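Local structure of walker-Type ATPase (Pyrococcus abyssi, 2QEN) at residues I39-K44 with P239-V244. The protein binds ADP and magnesium and probably binds and hydrolyses ATP as a Walker-type P-loop ATPase of a mainly archaeal family, its cellular role being unknown. The protein carries 1 engineered substitution. Numbering follows the deposited sequence.
With ADP (adenosine-5'-diphosphate), chain C.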
# COMPACT_ATOMS: atom_id res chain seq x y z
N ILE A 39 2.12 3.95 5.21
CA ILE A 39 3.28 3.04 5.30
C ILE A 39 2.93 1.62 4.85
O ILE A 39 1.79 1.17 4.98
CB ILE A 39 3.78 3.02 6.79
CG1 ILE A 39 4.07 4.43 7.30
CG2 ILE A 39 5.00 2.14 7.00
CD1 ILE A 39 4.94 5.26 6.43
N ARG A 40 3.91 0.92 4.29
CA ARG A 40 3.75 -0.49 3.95
C ARG A 40 3.40 -1.30 5.21
O ARG A 40 4.02 -1.12 6.25
CB ARG A 40 5.04 -1.03 3.33
CG ARG A 40 5.08 -2.54 3.16
CD ARG A 40 4.68 -2.98 1.77
NE ARG A 40 5.83 -2.95 0.88
CZ ARG A 40 6.37 -4.02 0.29
NH1 ARG A 40 5.87 -5.23 0.48
NH2 ARG A 40 7.42 -3.86 -0.51
N ARG A 41 2.39 -2.18 5.08
CA ARG A 41 1.91 -3.10 6.14
C ARG A 41 0.97 -2.46 7.14
O ARG A 41 0.57 -3.10 8.11
CB ARG A 41 3.05 -3.79 6.89
CG ARG A 41 3.83 -4.79 6.08
CD ARG A 41 5.24 -4.92 6.60
NE ARG A 41 6.06 -5.68 5.65
CZ ARG A 41 7.12 -5.21 5.01
NH1 ARG A 41 7.57 -3.96 5.22
NH2 ARG A 41 7.75 -6.01 4.17
N VAL A 42 0.62 -1.20 6.91
CA VAL A 42 -0.27 -0.46 7.80
C VAL A 42 -1.72 -0.94 7.70
O VAL A 42 -2.52 -0.71 8.61
CB VAL A 42 -0.16 1.07 7.54
CG1 VAL A 42 -0.98 1.52 6.28
CG2 VAL A 42 -0.54 1.85 8.79
N GLY A 43 -2.07 -1.58 6.58
CA GLY A 43 -3.40 -2.14 6.38
C GLY A 43 -4.25 -1.59 5.24
O GLY A 43 -5.47 -1.73 5.28
N LYS A 44 -3.61 -0.99 4.22
CA LYS A 44 -4.34 -0.41 3.06
C LYS A 44 -5.04 -1.43 2.18
O LYS A 44 -6.22 -1.25 1.85
CB LYS A 44 -3.41 0.46 2.17
CG LYS A 44 -2.63 1.57 2.88
CD LYS A 44 -1.76 2.36 1.89
CE LYS A 44 -0.56 1.57 1.38
NZ LYS A 44 0.36 1.04 2.48
N PRO A 239 -0.21 -3.31 12.00
CA PRO A 239 -1.03 -4.52 12.05
C PRO A 239 -0.34 -5.74 11.43
O PRO A 239 -0.57 -6.84 11.91
CB PRO A 239 -2.28 -4.14 11.24
CG PRO A 239 -2.33 -2.64 11.32
CD PRO A 239 -0.90 -2.21 11.29
N GLY A 240 0.48 -5.54 10.40
CA GLY A 240 1.20 -6.65 9.76
C GLY A 240 2.06 -7.42 10.75
O GLY A 240 2.04 -8.65 10.78
N TRP A 241 2.79 -6.68 11.60
CA TRP A 241 3.65 -7.30 12.60
C TRP A 241 2.88 -7.83 13.82
O TRP A 241 3.23 -8.87 14.38
CB TRP A 241 4.78 -6.35 13.00
CG TRP A 241 5.59 -5.81 11.81
CD1 TRP A 241 5.88 -4.50 11.55
CD2 TRP A 241 6.19 -6.57 10.74
NE1 TRP A 241 6.62 -4.40 10.39
CE2 TRP A 241 6.82 -5.65 9.87
CE3 TRP A 241 6.25 -7.93 10.43
CZ2 TRP A 241 7.52 -6.05 8.74
CZ3 TRP A 241 6.92 -8.33 9.26
CH2 TRP A 241 7.56 -7.39 8.44
N LEU A 242 1.82 -7.12 14.21
CA LEU A 242 0.95 -7.56 15.31
C LEU A 242 0.27 -8.91 15.03
O LEU A 242 0.10 -9.72 15.94
CB LEU A 242 -0.10 -6.48 15.64
CG LEU A 242 0.37 -5.13 16.23
CD1 LEU A 242 -0.80 -4.14 16.33
CD2 LEU A 242 1.05 -5.28 17.57
N VAL A 243 -0.13 -9.13 13.78
CA VAL A 243 -0.69 -10.43 13.34
C VAL A 243 0.36 -11.56 13.29
O VAL A 243 0.08 -12.66 13.74
CB VAL A 243 -1.46 -10.33 11.99
CG1 VAL A 243 -1.84 -11.73 11.45
CG2 VAL A 243 -2.73 -9.51 12.16
N VAL A 244 1.55 -11.29 12.75
CA VAL A 244 2.65 -12.27 12.74
C VAL A 244 2.98 -12.71 14.18
O VAL A 244 3.15 -13.90 14.44
CB VAL A 244 3.96 -11.71 12.07
CG1 VAL A 244 5.14 -12.66 12.31
CG2 VAL A 244 3.75 -11.45 10.56
PB ADP C . -0.57 -2.58 3.13
O1B ADP C . -0.87 -1.28 3.82
O2B ADP C . -1.48 -2.83 1.95
O3B ADP C . 0.88 -2.84 2.80
PA ADP C . -1.95 -4.95 4.23
O1A ADP C . -3.39 -4.52 4.07
O2A ADP C . -1.40 -6.05 3.38
O3A ADP C . -0.93 -3.68 4.25
O5' ADP C . -1.83 -5.37 5.79
C5' ADP C . -0.74 -6.14 6.31
C4' ADP C . -1.32 -7.31 7.11
O4' ADP C . -1.75 -6.87 8.41
C3' ADP C . -2.57 -7.96 6.50
O3' ADP C . -2.26 -9.06 5.66
C2' ADP C . -3.31 -8.48 7.69
O2' ADP C . -2.53 -9.58 8.16
C1' ADP C . -3.02 -7.45 8.74
N9 ADP C . -3.99 -6.34 8.92
C8 ADP C . -3.87 -5.12 8.37
N7 ADP C . -4.87 -4.30 8.79
C5 ADP C . -5.65 -5.01 9.62
C6 ADP C . -6.88 -4.76 10.41
N6 ADP C . -7.48 -3.55 10.39
N1 ADP C . -7.37 -5.79 11.15
C2 ADP C . -6.79 -6.99 11.17
N3 ADP C . -5.66 -7.29 10.50
C4 ADP C . -5.06 -6.36 9.71
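R41 and W241 meet with their flat groups 24° apart: R41 CD sits 3.1 Å above the indole plane, out by the rim, 3.3 Å from W241 CZ2, and the guanidinium turns a face to the same CZ2 corner. On the opposite face of the guanidinium, near its rim, lies R40 CG, sandwiching the group between R40 CG and the indole. R41 reaches the ring because its chain runs extended from CG to NE (chi3 -169°). Both polar ends are held from outside the segments, R41 NH2 by a salt bridge to E273 of helix 255-280 and W241 NE1 by a hydrogen bond to D341. Nearer the backbone, R41 CA comes within 5.1 Å of G240 CA. G240 N, in the first turn of helix 239-252, gives a weak hydrogen bond to R41 O at 3.3 Å; the bare CA of G240 lets the backbone come up against R41. P239 CG packs at 3.3 Å from V42 O, which also accepts a hydrogen bond from R17, while P239 CB touches ADP C8 at 3.4 Å. Helix 239-252 thus meets both loop and nucleotide, G240 CA approaching the ribose at O4' and V243 CG2 lying near C1'. R41 N donates to ADP O3B at 2.8 Å, whereas O1B is gripped by three donors: the backbone N of G43 and K44, and K44 NZ. The K44 chain bends at its last two torsions, bringing NZ to O1B at 2.9 Å; NZ also bonds S172 OG and G38 O. Positive phi at G43 (118°) and the adjacent adenine N7 leave little room for a side chain. Amides wrapped around the beta-phosphate between strand 33-37 and helix 44-54, with the K44 amine on O1B, are the signature of the Walker A P-loop.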